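Long-range contact in DUF2790 domain-containing protein (Pseudomonas aeruginosa, PDB 4F98), which is of unknown function, belongs to the DUF2790 family and is probably made with a signal peptide for export: residues V43-E48 with H55-L60. Numbering follows the deposited sequence. Where two conformers were deposited one is given.
Sequences VTVVYE and HKIRFL
Val43, Val45 and Tyr47 pair with Phe59, Ile57 and His55 as the hydrogen-bonded pairs of an antiparallel beta hairpin, whose strands 40-48 and 54-62 form part of a three-stranded sheet. Each pair contributes two backbone bonds. Five of the six are nearly straight, while the bond from His55 N to Tyr47 O is more bent, at 142°. Between them, at the non-hydrogen-bonded pairs Thr44-Arg58 and Val46-Lys56, CA-H groups approach carbonyls of the facing strand, the shortest being Val46 CA to His55 O at 3.2 Å.

On the face bearing the even-numbered residues, Thr44 and Arg58 lie side by side, with Thr44 OG1 3.3 Å from Arg58 CD. Lys56 brings CG to 4.0 Å from Thr44 CG2, whereas its NZ turns away to the carbonyls of Gly9 and Leu12.

The aromatic contacts lie on the reverse face, which bears the odd-numbered residues. CG of Tyr47 sits between its backbone N and carbonyl carbon (chi1 75°), and the ring reaches across to His55. There His55 CB makes a CH-pi contact over one face of the phenol, 3.8 Å from its centroid, and the imidazole continues beyond, its plane 17° from that of the phenol but slid so far that Tyr47 OH lies over the imidazole near its rim. The imidazole is held from elsewhere by Asp49 on NE2 and Glu15 on ND1. Further along, Val45 CB packs on Ile57 CG1, and Val45 CG2 meets the edge of the Phe59 ring at CZ. Trp62 of the second subunit packs on Val45, Tyr47, Ile57 and Phe59, which places this face at the subunit interface. At the Phe59 end of the same face, Val43 CG1 makes a second CH-pi contact, sitting over the Phe59 ring but displaced toward the rim, 3.4 Å from Phe59 CE2.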
ATOM      1  N   VAL A  43      -2.751  -6.352  -4.219  1.00  8.62           N
ATOM      2  CA  VAL A  43      -1.686  -6.893  -3.387  1.00  8.80           C
ATOM      3  C   VAL A  43      -2.244  -8.010  -2.522  1.00  8.76           C
ATOM      4  O   VAL A  43      -3.359  -7.915  -1.991  1.00  9.74           O
ATOM      5  CB  VAL A  43      -1.034  -5.777  -2.510  1.00  8.91           C
ATOM      6  CG1 VAL A  43      -2.064  -4.984  -1.722  1.00  9.18           C
ATOM      7  CG2 VAL A  43       0.049  -6.352  -1.593  1.00 10.33           C
ATOM      8  N   THR A  44      -1.455  -9.075  -2.415  1.00  8.87           N
ATOM      9  CA  THR A  44      -1.723 -10.172  -1.512  1.00  8.32           C
ATOM     10  C   THR A  44      -0.624 -10.221  -0.471  1.00  8.31           C
ATOM     11  O   THR A  44       0.554 -10.128  -0.815  1.00  9.44           O
ATOM     12  CB  THR A  44      -1.788 -11.487  -2.266  1.00  9.96           C
ATOM     13  OG1 THR A  44      -2.805 -11.371  -3.265  1.00 11.12           O
ATOM     14  CG2 THR A  44      -2.104 -12.652  -1.327  1.00 11.24           C
ATOM     15  N   VAL A  45      -1.014 -10.356   0.782  1.00  8.58           N
ATOM     16  CA  VAL A  45      -0.120 -10.514   1.912  1.00  8.90           C
ATOM     17  C   VAL A  45      -0.416 -11.824   2.635  1.00  8.74           C
ATOM     18  O   VAL A  45      -1.575 -12.169   2.832  1.00  9.74           O
ATOM     19  CB  VAL A  45      -0.222  -9.322   2.893  1.00  8.40           C
ATOM     20  CG1 VAL A  45       0.528  -9.610   4.212  1.00 10.62           C
ATOM     21  CG2 VAL A  45       0.289  -8.044   2.227  1.00  9.70           C
ATOM     22  N   VAL A  46       0.636 -12.573   2.982  1.00  8.75           N
ATOM     23  CA  VAL A  46       0.539 -13.638   3.970  1.00  8.88           C
ATOM     24  C   VAL A  46       1.352 -13.203   5.177  1.00  8.84           C
ATOM     25  O   VAL A  46       2.531 -12.881   5.046  1.00  9.80           O
ATOM     26  CB  VAL A  46       0.998 -14.997   3.451  1.00  9.52           C
ATOM     27  CG1 VAL A  46       0.900 -16.082   4.562  1.00 10.76           C
ATOM     28  CG2 VAL A  46       0.199 -15.360   2.190  1.00 11.11           C
ATOM     29  N   TYR A  47       0.721 -13.180   6.341  1.00  9.21           N
ATOM     30  CA  TYR A  47       1.390 -12.813   7.588  1.00  9.94           C
ATOM     31  C   TYR A  47       1.146 -13.873   8.665  1.00 10.51           C
ATOM     32  O   TYR A  47       0.178 -14.625   8.616  1.00 10.09           O
ATOM     33  CB  TYR A  47       0.998 -11.378   8.041  1.00 10.64           C
ATOM     34  CG  TYR A  47      -0.367 -11.235   8.638  1.00 10.36           C
ATOM     35  CD1 TYR A  47      -0.577 -11.445  10.001  1.00 10.82           C
ATOM     36  CD2 TYR A  47      -1.460 -10.910   7.840  1.00 11.70           C
ATOM     37  CE1 TYR A  47      -1.844 -11.341  10.550  1.00 10.41           C
ATOM     38  CE2 TYR A  47      -2.748 -10.795   8.397  1.00 12.21           C
ATOM     39  CZ  TYR A  47      -2.932 -11.027   9.740  1.00 11.27           C
ATOM     40  OH  TYR A  47      -4.176 -10.935  10.300  1.00 14.48           O
ATOM     41  N   GLU A  48       2.036 -13.867   9.650  1.00 11.41           N
ATOM     42  CA  GLU A  48       2.010 -14.746  10.820  1.00 11.35           C
ATOM     43  C   GLU A  48       1.643 -13.896  12.018  1.00 11.43           C
ATOM     44  O   GLU A  48       2.245 -12.827  12.213  1.00 12.90           O
ATOM     45  CB  GLU A  48       3.397 -15.357  11.018  1.00 13.03           C
ATOM     46  CG  GLU A  48       3.557 -16.239  12.247  1.00 14.25           C
ATOM     47  CD  GLU A  48       4.990 -16.525  12.608  1.00 15.49           C
ATOM     48  OE1 GLU A  48       5.916 -15.931  12.015  1.00 18.79           O
ATOM     49  OE2 GLU A  48       5.191 -17.369  13.515  1.00 14.89           O
ATOM     50  N   HIS A  55      -2.227 -16.048   7.875  1.00 10.94           N
ATOM     51  CA  HIS A  55      -3.392 -15.358   7.342  1.00 11.21           C
ATOM     52  C   HIS A  55      -3.069 -14.812   5.960  1.00 10.42           C
ATOM     53  O   HIS A  55      -2.015 -14.179   5.795  1.00 10.85           O
ATOM     54  CB  HIS A  55      -3.753 -14.169   8.238  1.00 12.05           C
ATOM     55  CG  HIS A  55      -3.988 -14.536   9.670  1.00 11.88           C
ATOM     56  ND1 HIS A  55      -5.240 -14.815  10.163  1.00 19.44           N
ATOM     57  CD2 HIS A  55      -3.139 -14.668  10.717  1.00 12.80           C
ATOM     58  CE1 HIS A  55      -5.155 -15.109  11.452  1.00 20.83           C
ATOM     59  NE2 HIS A  55      -3.887 -15.035  11.809  1.00 16.73           N
ATOM     60  N   LYS A  56      -3.921 -15.100   4.985  1.00  9.25           N
ATOM     61  CA  LYS A  56      -3.823 -14.546   3.639  1.00  9.51           C
ATOM     62  C   LYS A  56      -4.906 -13.499   3.450  1.00  8.47           C
ATOM     63  O   LYS A  56      -6.093 -13.785   3.660  1.00  9.38           O
ATOM     64  CB  LYS A  56      -3.991 -15.648   2.594  1.00  9.44           C
ATOM     65  CG  LYS A  56      -3.966 -15.189   1.119  1.00 10.38           C
ATOM     66  CD  LYS A  56      -4.316 -16.347   0.140  1.00 12.15           C
ATOM     67  CE  LYS A  56      -3.193 -17.314  -0.053  1.00 12.56           C
ATOM     68  NZ  LYS A  56      -3.618 -18.547  -0.732  1.00 13.85           N
ATOM     69  N   ILE A  57      -4.500 -12.312   3.018  1.00  8.58           N
ATOM     70  CA  ILE A  57      -5.413 -11.187   2.749  1.00  8.29           C
ATOM     71  C   ILE A  57      -5.075 -10.610   1.378  1.00  8.58           C
ATOM     72  O   ILE A  57      -3.921 -10.667   0.943  1.00  9.80           O
ATOM     73  CB  ILE A  57      -5.366 -10.127   3.860  1.00  9.38           C
ATOM     74  CG1 ILE A  57      -3.929  -9.672   4.137  1.00  9.91           C
ATOM     75  CG2 ILE A  57      -6.025 -10.681   5.144  1.00 11.41           C
ATOM     76  CD1 ILE A  57      -3.808  -8.452   5.051  1.00 12.28           C
ATOM     77  N   ARG A  58      -6.085 -10.127   0.673  1.00  8.98           N
ATOM     78  CA  ARG A  58      -5.887  -9.500  -0.623  0.50  8.93           C
ATOM     79  C   ARG A  58      -6.708  -8.226  -0.708  1.00  9.07           C
ATOM     80  O   ARG A  58      -7.869  -8.182  -0.289  1.00 10.67           O
ATOM     81  CB  ARG A  58      -6.175 -10.455  -1.779  0.50  9.08           C
ATOM     82  CG  ARG A  58      -5.780  -9.907  -3.152  0.50  8.10           C
ATOM     83  CD  ARG A  58      -5.927 -10.912  -4.289  0.50  8.83           C
ATOM     84  NE  ARG A  58      -7.219 -11.583  -4.261  0.50 12.54           N
ATOM     85  CZ  ARG A  58      -7.389 -12.887  -4.030  0.50 10.64           C
ATOM     86  NH1 ARG A  58      -6.343 -13.705  -3.797  0.50 12.03           N
ATOM     87  NH2 ARG A  58      -8.619 -13.358  -4.017  0.50 10.24           N
ATOM     88  N   PHE A  59      -6.068  -7.179  -1.223  1.00  8.52           N
ATOM     89  CA  PHE A  59      -6.618  -5.831  -1.137  1.00  8.54           C
ATOM     90  C   PHE A  59      -5.921  -4.971  -2.201  1.00  8.51           C
ATOM     91  O   PHE A  59      -5.346  -5.531  -3.150  1.00 10.02           O
ATOM     92  CB  PHE A  59      -6.500  -5.308   0.326  1.00  9.37           C
ATOM     93  CG  PHE A  59      -5.104  -5.377   0.898  1.00  8.68           C
ATOM     94  CD1 PHE A  59      -4.598  -6.561   1.409  1.00 10.96           C
ATOM     95  CD2 PHE A  59      -4.314  -4.247   0.969  1.00  9.12           C
ATOM     96  CE1 PHE A  59      -3.308  -6.635   1.912  1.00 10.59           C
ATOM     97  CE2 PHE A  59      -3.028  -4.305   1.491  1.00 10.51           C
ATOM     98  CZ  PHE A  59      -2.527  -5.518   1.977  1.00 11.30           C
ATOM     99  N   LEU A  60      -5.995  -3.653  -2.072  1.00  8.95           N
ATOM    100  CA  LEU A  60      -5.414  -2.727  -3.043  1.00  9.63           C
ATOM    101  C   LEU A  60      -4.381  -1.856  -2.368  1.00  9.53           C
ATOM    102  O   LEU A  60      -4.495  -1.535  -1.179  1.00  9.71           O
ATOM    103  CB  LEU A  60      -6.496  -1.807  -3.621  1.00 11.04           C
ATOM    104  CG  LEU A  60      -7.624  -2.495  -4.379  1.00 13.22           C
ATOM    105  CD1 LEU A  60      -8.740  -1.471  -4.637  1.00 17.57           C
ATOM    106  CD2 LEU A  60      -7.105  -3.150  -5.671  1.00 14.87           C
TER